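Local atomic coordinates of ABC transporter, substrate binding protein (Polyamine) (Agrobacterium tumefaciens, PDB entry 4EUO), a protein that binds gamma-aminobutyric acid in the periplasm as a solute-binding protein, probably delivering it to an ABC transporter. Residues A247-A259 and V265-I277. Sequence-based numbering, arbitrary orientation.
Sequences ATSAQAQADMATA and VNIESAKLMDPKI
An Asx turn at N266 opens segment 265-277, which runs alongside helix 250-260 in the same direction, A250 opposite S269 and T258 opposite I277; the side-chain amide of N266 serves both segments. With CG anti to the backbone N (chi1 -177°), OD1 accepts from E268 N while ND2 donates to T248 O at 2.9 Å, in the carbonyl plane and on a lone pair. Q253 secures the start of segment 265-277: its OE1 accepts from V265 N at 2.8 Å, the donor tilted 34° from the carbonyl plane, while its NE2 donates to A247 O and to S98 O of strand 96-107, which fixes the amide's rotation. The type I turn from N266 to S269 then brings S269 to the helix's first turn. There S269 OG donates to A250 O (2.8 Å), which also accepts the helical bond from A254 N. Beyond it the inner contacts are largely apolar, in a periplasmic-binding-protein fold whose pocket lies away from this packing, the side chain of V265 about 12 Å from the bound gamma-aminobutyrate: A254 CB meets M273 CG at 3.8 Å, and the bend at chi3 (64°) turns M273 CE onto A257 CB (3.7 Å). L272 CD1 lies against Q251 OE1 at 3.5 Å. Two waters bridge the segments: one accepts from Q251 NE2 and donates to L272 O, the other accepts from D274 N and donates to T258 OG1.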
ATOM      1  N   ALA A 247       6.315  11.208 -12.020  1.00 12.65           N
ATOM      2  CA  ALA A 247       6.415  10.353 -10.827  1.00 11.88           C
ATOM      3  C   ALA A 247       6.771   8.900 -11.146  1.00 11.60           C
ATOM      4  O   ALA A 247       7.369   8.204 -10.306  1.00 12.10           O
ATOM      5  CB  ALA A 247       5.089  10.395 -10.084  1.00 12.36           C
ATOM      6  N   THR A 248       6.366   8.449 -12.332  1.00 11.19           N
ATOM      7  CA  THR A 248       6.606   7.073 -12.761  1.00 11.26           C
ATOM      8  C   THR A 248       7.829   6.914 -13.657  1.00 14.84           C
ATOM      9  O   THR A 248       8.114   5.789 -14.098  1.00 13.81           O
ATOM     10  CB  THR A 248       5.379   6.435 -13.381  1.00 13.54           C
ATOM     11  OG1 THR A 248       5.042   7.127 -14.589  1.00 13.20           O
ATOM     12  CG2 THR A 248       4.184   6.413 -12.435  1.00 12.41           C
ATOM     13  N   SER A 249       8.580   8.021 -13.872  1.00 12.68           N
ATOM     14  CA  SER A 249       9.815   7.939 -14.659  1.00 12.78           C
ATOM     15  C   SER A 249      10.928   7.273 -13.815  1.00 15.52           C
ATOM     16  O   SER A 249      10.833   7.141 -12.592  1.00 13.73           O
ATOM     17  CB  SER A 249      10.214   9.312 -15.187  1.00 16.25           C
ATOM     18  OG  SER A 249      10.526  10.209 -14.144  1.00 18.18           O
ATOM     19  N   ALA A 250      12.001   6.823 -14.482  1.00 15.17           N
ATOM     20  CA  ALA A 250      13.012   5.996 -13.861  1.00 14.80           C
ATOM     21  C   ALA A 250      13.700   6.579 -12.669  1.00 16.66           C
ATOM     22  O   ALA A 250      13.756   5.924 -11.628  1.00 14.24           O
ATOM     23  CB  ALA A 250      14.043   5.544 -14.895  1.00 16.88           C
ATOM     24  N   GLN A 251      14.246   7.797 -12.811  1.00 14.99           N
ATOM     25  CA  GLN A 251      14.953   8.398 -11.687  1.00 14.94           C
ATOM     26  C   GLN A 251      14.013   8.717 -10.525  1.00 16.78           C
ATOM     27  O   GLN A 251      14.369   8.459  -9.380  1.00 15.11           O
ATOM     28  CB  GLN A 251      15.756   9.655 -12.112  1.00 17.01           C
ATOM     29  CG  GLN A 251      16.771  10.115 -11.064  1.00 18.86           C
ATOM     30  CD  GLN A 251      17.880   9.130 -10.786  1.00 29.55           C
ATOM     31  OE1 GLN A 251      18.684   8.783 -11.665  1.00 24.01           O
ATOM     32  NE2 GLN A 251      17.975   8.696  -9.545  1.00 19.15           N
ATOM     33  N   ALA A 252      12.831   9.283 -10.827  1.00 13.30           N
ATOM     34  CA  ALA A 252      11.816   9.611  -9.825  1.00 12.83           C
ATOM     35  C   ALA A 252      11.403   8.344  -9.056  1.00 13.84           C
ATOM     36  O   ALA A 252      11.290   8.401  -7.829  1.00 13.23           O
ATOM     37  CB  ALA A 252      10.613  10.242 -10.497  1.00 13.45           C
ATOM     38  N   GLN A 253      11.259   7.208  -9.757  1.00 12.83           N
ATOM     39  CA  GLN A 253      10.885   5.960  -9.087  1.00 11.68           C
ATOM     40  C   GLN A 253      12.045   5.415  -8.237  1.00 13.62           C
ATOM     41  O   GLN A 253      11.851   4.904  -7.116  1.00 11.98           O
ATOM     42  CB  GLN A 253      10.437   4.936 -10.108  1.00 12.57           C
ATOM     43  CG  GLN A 253       9.004   5.157 -10.562  1.00 11.49           C
ATOM     44  CD  GLN A 253       8.036   4.665  -9.501  1.00 11.74           C
ATOM     45  OE1 GLN A 253       8.194   3.551  -9.006  1.00 11.28           O
ATOM     46  NE2 GLN A 253       7.025   5.479  -9.135  1.00 10.72           N
ATOM     47  N   ALA A 254      13.286   5.498  -8.771  1.00 12.97           N
ATOM     48  CA  ALA A 254      14.432   5.049  -7.992  1.00 12.90           C
ATOM     49  C   ALA A 254      14.544   5.911  -6.728  1.00 14.15           C
ATOM     50  O   ALA A 254      14.827   5.388  -5.666  1.00 13.28           O
ATOM     51  CB  ALA A 254      15.712   5.184  -8.834  1.00 14.24           C
ATOM     52  N   ASP A 255      14.328   7.228  -6.836  1.00 12.64           N
ATOM     53  CA  ASP A 255      14.429   8.092  -5.657  1.00 12.80           C
ATOM     54  C   ASP A 255      13.336   7.813  -4.641  1.00 14.35           C
ATOM     55  O   ASP A 255      13.627   7.780  -3.451  1.00 13.11           O
ATOM     56  CB  ASP A 255      14.441   9.578  -6.068  1.00 13.85           C
ATOM     57  CG  ASP A 255      15.684   9.980  -6.879  1.00 14.49           C
ATOM     58  OD1 ASP A 255      16.638   9.170  -6.954  1.00 17.25           O
ATOM     59  OD2 ASP A 255      15.641  11.034  -7.508  1.00 17.67           O
ATOM     60  N   MET A 256      12.119   7.510  -5.097  1.00 12.28           N
ATOM     61  CA  MET A 256      11.021   7.151  -4.189  1.00 12.47           C
ATOM     62  C   MET A 256      11.419   5.852  -3.464  1.00 12.87           C
ATOM     63  O   MET A 256      11.265   5.726  -2.250  1.00 12.14           O
ATOM     64  CB  MET A 256       9.751   6.971  -5.023  1.00 13.01           C
ATOM     65  CG  MET A 256       8.531   6.443  -4.241  1.00 13.06           C
ATOM     66  SD  MET A 256       8.559   4.638  -3.994  1.00 12.78           S
ATOM     67  CE  MET A 256       8.642   4.052  -5.692  1.00 12.15           C
ATOM     68  N   ALA A 257      11.956   4.870  -4.218  1.00 11.11           N
ATOM     69  CA  ALA A 257      12.296   3.598  -3.609  1.00 11.47           C
ATOM     70  C   ALA A 257      13.414   3.711  -2.581  1.00 12.66           C
ATOM     71  O   ALA A 257      13.345   3.156  -1.482  1.00 12.77           O
ATOM     72  CB  ALA A 257      12.697   2.611  -4.711  1.00 12.25           C
ATOM     73  N   THR A 258      14.464   4.466  -2.943  1.00 12.83           N
ATOM     74  CA  THR A 258      15.576   4.682  -2.030  1.00 13.40           C
ATOM     75  C   THR A 258      15.082   5.338  -0.739  1.00 14.91           C
ATOM     76  O   THR A 258      15.562   4.970   0.339  1.00 15.26           O
ATOM     77  CB  THR A 258      16.609   5.592  -2.728  1.00 15.76           C
ATOM     78  OG1 THR A 258      17.114   4.900  -3.861  1.00 15.69           O
ATOM     79  CG2 THR A 258      17.780   5.992  -1.813  1.00 17.05           C
ATOM     80  N   ALA A 259      14.147   6.290  -0.848  1.00 13.26           N
ATOM     81  CA  ALA A 259      13.649   7.051   0.302  1.00 15.30           C
ATOM     82  C   ALA A 259      12.644   6.293   1.147  1.00 17.62           C
ATOM     83  O   ALA A 259      12.397   6.708   2.277  1.00 18.42           O
ATOM     84  CB  ALA A 259      13.022   8.343  -0.172  1.00 16.67           C
ATOM     85  N   VAL A 265       8.241   0.842  -9.765  1.00  9.71           N
ATOM     86  CA  VAL A 265       7.349   0.324 -10.797  1.00 10.27           C
ATOM     87  C   VAL A 265       7.673   0.890 -12.168  1.00 12.27           C
ATOM     88  O   VAL A 265       6.823   0.985 -13.041  1.00 11.89           O
ATOM     89  CB  VAL A 265       5.851   0.420 -10.401  1.00 11.62           C
ATOM     90  CG1 VAL A 265       5.545  -0.595  -9.275  1.00 11.93           C
ATOM     91  CG2 VAL A 265       5.505   1.841  -9.960  1.00 11.44           C
ATOM     92  N   ASN A 266       8.961   1.227 -12.346  1.00 13.37           N
ATOM     93  CA  ASN A 266       9.566   1.582 -13.631  1.00 13.98           C
ATOM     94  C   ASN A 266      10.682   0.552 -13.755  1.00 13.74           C
ATOM     95  O   ASN A 266      11.491   0.391 -12.830  1.00 12.83           O
ATOM     96  CB  ASN A 266      10.099   2.996 -13.658  1.00 13.98           C
ATOM     97  CG  ASN A 266      10.650   3.337 -15.035  1.00 15.70           C
ATOM     98  OD1 ASN A 266      11.579   2.669 -15.519  1.00 15.38           O
ATOM     99  ND2 ASN A 266      10.091   4.341 -15.692  1.00 14.85           N
ATOM    100  N   ILE A 267      10.712  -0.158 -14.885  1.00 13.92           N
ATOM    101  CA  ILE A 267      11.675  -1.238 -15.124  1.00 13.93           C
ATOM    102  C   ILE A 267      13.107  -0.793 -15.312  1.00 15.70           C
ATOM    103  O   ILE A 267      14.008  -1.642 -15.231  1.00 16.89           O
ATOM    104  CB  ILE A 267      11.166  -2.140 -16.253  1.00 16.85           C
ATOM    105  CG1 ILE A 267      11.339  -1.443 -17.641  1.00 17.14           C
ATOM    106  CG2 ILE A 267       9.707  -2.540 -15.961  1.00 22.55           C
ATOM    107  CD1 ILE A 267      10.525  -2.028 -18.736  1.00 26.37           C
ATOM    108  N   GLU A 268      13.340   0.502 -15.462  1.00 14.21           N
ATOM    109  CA  GLU A 268      14.703   1.011 -15.601  1.00 14.37           C
ATOM    110  C   GLU A 268      15.199   1.708 -14.345  1.00 15.66           C
ATOM    111  O   GLU A 268      16.250   2.351 -14.372  1.00 15.96           O
ATOM    112  CB  GLU A 268      14.820   1.897 -16.844  1.00 15.80           C
ATOM    113  CG  GLU A 268      14.441   1.117 -18.093  1.00 16.75           C
ATOM    114  CD  GLU A 268      14.829   1.678 -19.440  1.00 31.23           C
ATOM    115  OE1 GLU A 268      15.183   2.876 -19.521  1.00 27.04           O
ATOM    116  OE2 GLU A 268      14.727   0.918 -20.430  1.00 24.76           O
ATOM    117  N   SER A 269      14.462   1.570 -13.207  1.00 13.65           N
ATOM    118  CA  SER A 269      14.844   2.209 -11.949  1.00 13.85           C
ATOM    119  C   SER A 269      15.897   1.453 -11.136  1.00 17.44           C
ATOM    120  O   SER A 269      16.751   2.096 -10.543  1.00 16.24           O
ATOM    121  CB  SER A 269      13.625   2.414 -11.060  1.00 14.73           C
ATOM    122  OG  SER A 269      12.754   3.338 -11.678  1.00 14.30           O
ATOM    123  N   ALA A 270      15.793   0.104 -11.036  1.00 18.72           N
ATOM    124  CA  ALA A 270      16.683  -0.706 -10.186  1.00 20.82           C
ATOM    125  C   ALA A 270      18.164  -0.426 -10.414  1.00 23.00           C
ATOM    126  O   ALA A 270      18.922  -0.243  -9.456  1.00 22.75           O
ATOM    127  CB  ALA A 270      16.401  -2.193 -10.361  1.00 22.49           C
ATOM    128  N   LYS A 271      18.536  -0.300 -11.673  1.00 18.87           N
ATOM    129  CA  LYS A 271      19.915  -0.036 -12.072  1.00 19.74           C
ATOM    130  C   LYS A 271      20.483   1.307 -11.573  1.00 23.71           C
ATOM    131  O   LYS A 271      21.701   1.480 -11.537  1.00 23.03           O
ATOM    132  CB  LYS A 271      20.050  -0.175 -13.584  1.00 23.43           C
ATOM    133  CG  LYS A 271      19.374   0.906 -14.383  1.00 24.73           C
ATOM    134  CD  LYS A 271      19.610   0.637 -15.841  1.00 34.25           C
ATOM    135  CE  LYS A 271      18.951   1.618 -16.748  1.00 30.96           C
ATOM    136  NZ  LYS A 271      18.849   1.056 -18.120  1.00 35.07           N
ATOM    137  N   LEU A 272      19.610   2.250 -11.182  1.00 18.16           N
ATOM    138  CA  LEU A 272      20.027   3.563 -10.702  1.00 17.88           C
ATOM    139  C   LEU A 272      20.236   3.571  -9.211  1.00 21.30           C
ATOM    140  O   LEU A 272      20.755   4.541  -8.648  1.00 22.22           O
ATOM    141  CB  LEU A 272      18.973   4.628 -11.076  1.00 17.43           C
ATOM    142  CG  LEU A 272      18.551   4.733 -12.530  1.00 19.53           C
ATOM    143  CD1 LEU A 272      17.367   5.716 -12.681  1.00 19.18           C
ATOM    144  CD2 LEU A 272      19.713   5.192 -13.443  1.00 22.53           C
ATOM    145  N   MET A 273      19.817   2.504  -8.557  1.00 18.97           N
ATOM    146  CA  MET A 273      19.893   2.460  -7.117  1.00 18.81           C
ATOM    147  C   MET A 273      21.147   1.837  -6.592  1.00 24.94           C
ATOM    148  O   MET A 273      21.826   1.084  -7.296  1.00 25.17           O
ATOM    149  CB  MET A 273      18.664   1.732  -6.548  1.00 19.44           C
ATOM    150  CG  MET A 273      17.345   2.394  -6.919  1.00 18.83           C
ATOM    151  SD  MET A 273      15.958   1.469  -6.263  1.00 18.31           S
ATOM    152  CE  MET A 273      16.280   1.682  -4.469  1.00 17.96           C
ATOM    153  N   ASP A 274      21.441   2.144  -5.321  1.00 24.61           N
ATOM    154  CA  ASP A 274      22.535   1.540  -4.583  1.00 25.15           C
ATOM    155  C   ASP A 274      22.172   0.044  -4.467  1.00 30.42           C
ATOM    156  O   ASP A 274      21.076  -0.289  -3.985  1.00 29.03           O
ATOM    157  CB  ASP A 274      22.630   2.191  -3.185  1.00 27.64           C
ATOM    158  CG  ASP A 274      23.739   1.704  -2.263  1.00 39.30           C
ATOM    159  OD1 ASP A 274      24.158   0.531  -2.394  1.00 38.79           O
ATOM    160  OD2 ASP A 274      24.136   2.469  -1.365  1.00 49.50           O
ATOM    161  N   PRO A 275      23.039  -0.870  -4.961  1.00 28.02           N
ATOM    162  CA  PRO A 275      22.735  -2.313  -4.868  1.00 28.02           C
ATOM    163  C   PRO A 275      22.393  -2.807  -3.465  1.00 30.57           C
ATOM    164  O   PRO A 275      21.542  -3.683  -3.318  1.00 28.75           O
ATOM    165  CB  PRO A 275      24.012  -2.976  -5.406  1.00 30.20           C
ATOM    166  CG  PRO A 275      24.628  -1.939  -6.287  1.00 34.99           C
ATOM    167  CD  PRO A 275      24.360  -0.641  -5.586  1.00 30.56           C
ATOM    168  N   LYS A 276      23.020  -2.223  -2.427  1.00 29.00           N
ATOM    169  CA  LYS A 276      22.769  -2.585  -1.027  1.00 30.14           C
ATOM    170  C   LYS A 276      21.315  -2.267  -0.597  1.00 33.71           C
ATOM    171  O   LYS A 276      20.749  -2.973   0.240  1.00 35.32           O
ATOM    172  CB  LYS A 276      23.839  -1.951  -0.109  1.00 33.57           C
ATOM    173  CG  LYS A 276      23.328  -1.107   1.059  1.00 51.85           C
ATOM    174  CD  LYS A 276      24.087   0.202   1.176  1.00 62.66           C
ATOM    175  CE  LYS A 276      23.513   1.070   2.264  1.00 73.03           C
ATOM    176  NZ  LYS A 276      24.540   1.425   3.278  1.00 82.41           N
ATOM    177  N   ILE A 277      20.728  -1.208  -1.181  1.00 27.73           N
ATOM    178  CA  ILE A 277      19.349  -0.791  -0.915  1.00 26.28           C
ATOM    179  C   ILE A 277      18.403  -1.623  -1.798  1.00 26.89           C
ATOM    180  O   ILE A 277      17.428  -2.184  -1.285  1.00 25.20           O
ATOM    181  CB  ILE A 277      19.177   0.750  -1.092  1.00 29.22           C
ATOM    182  CG1 ILE A 277      20.039   1.518  -0.046  1.00 29.95           C
ATOM    183  CG2 ILE A 277      17.693   1.157  -0.981  1.00 29.53           C
ATOM    184  CD1 ILE A 277      20.238   3.024  -0.316  1.00 42.04           C
TER
HETATM  185  O   HOH W   1      19.648   6.913  -7.886  1.00 34.65           O
HETATM  186  O   HOH W   2      19.724   3.766  -3.834  1.00 25.74           O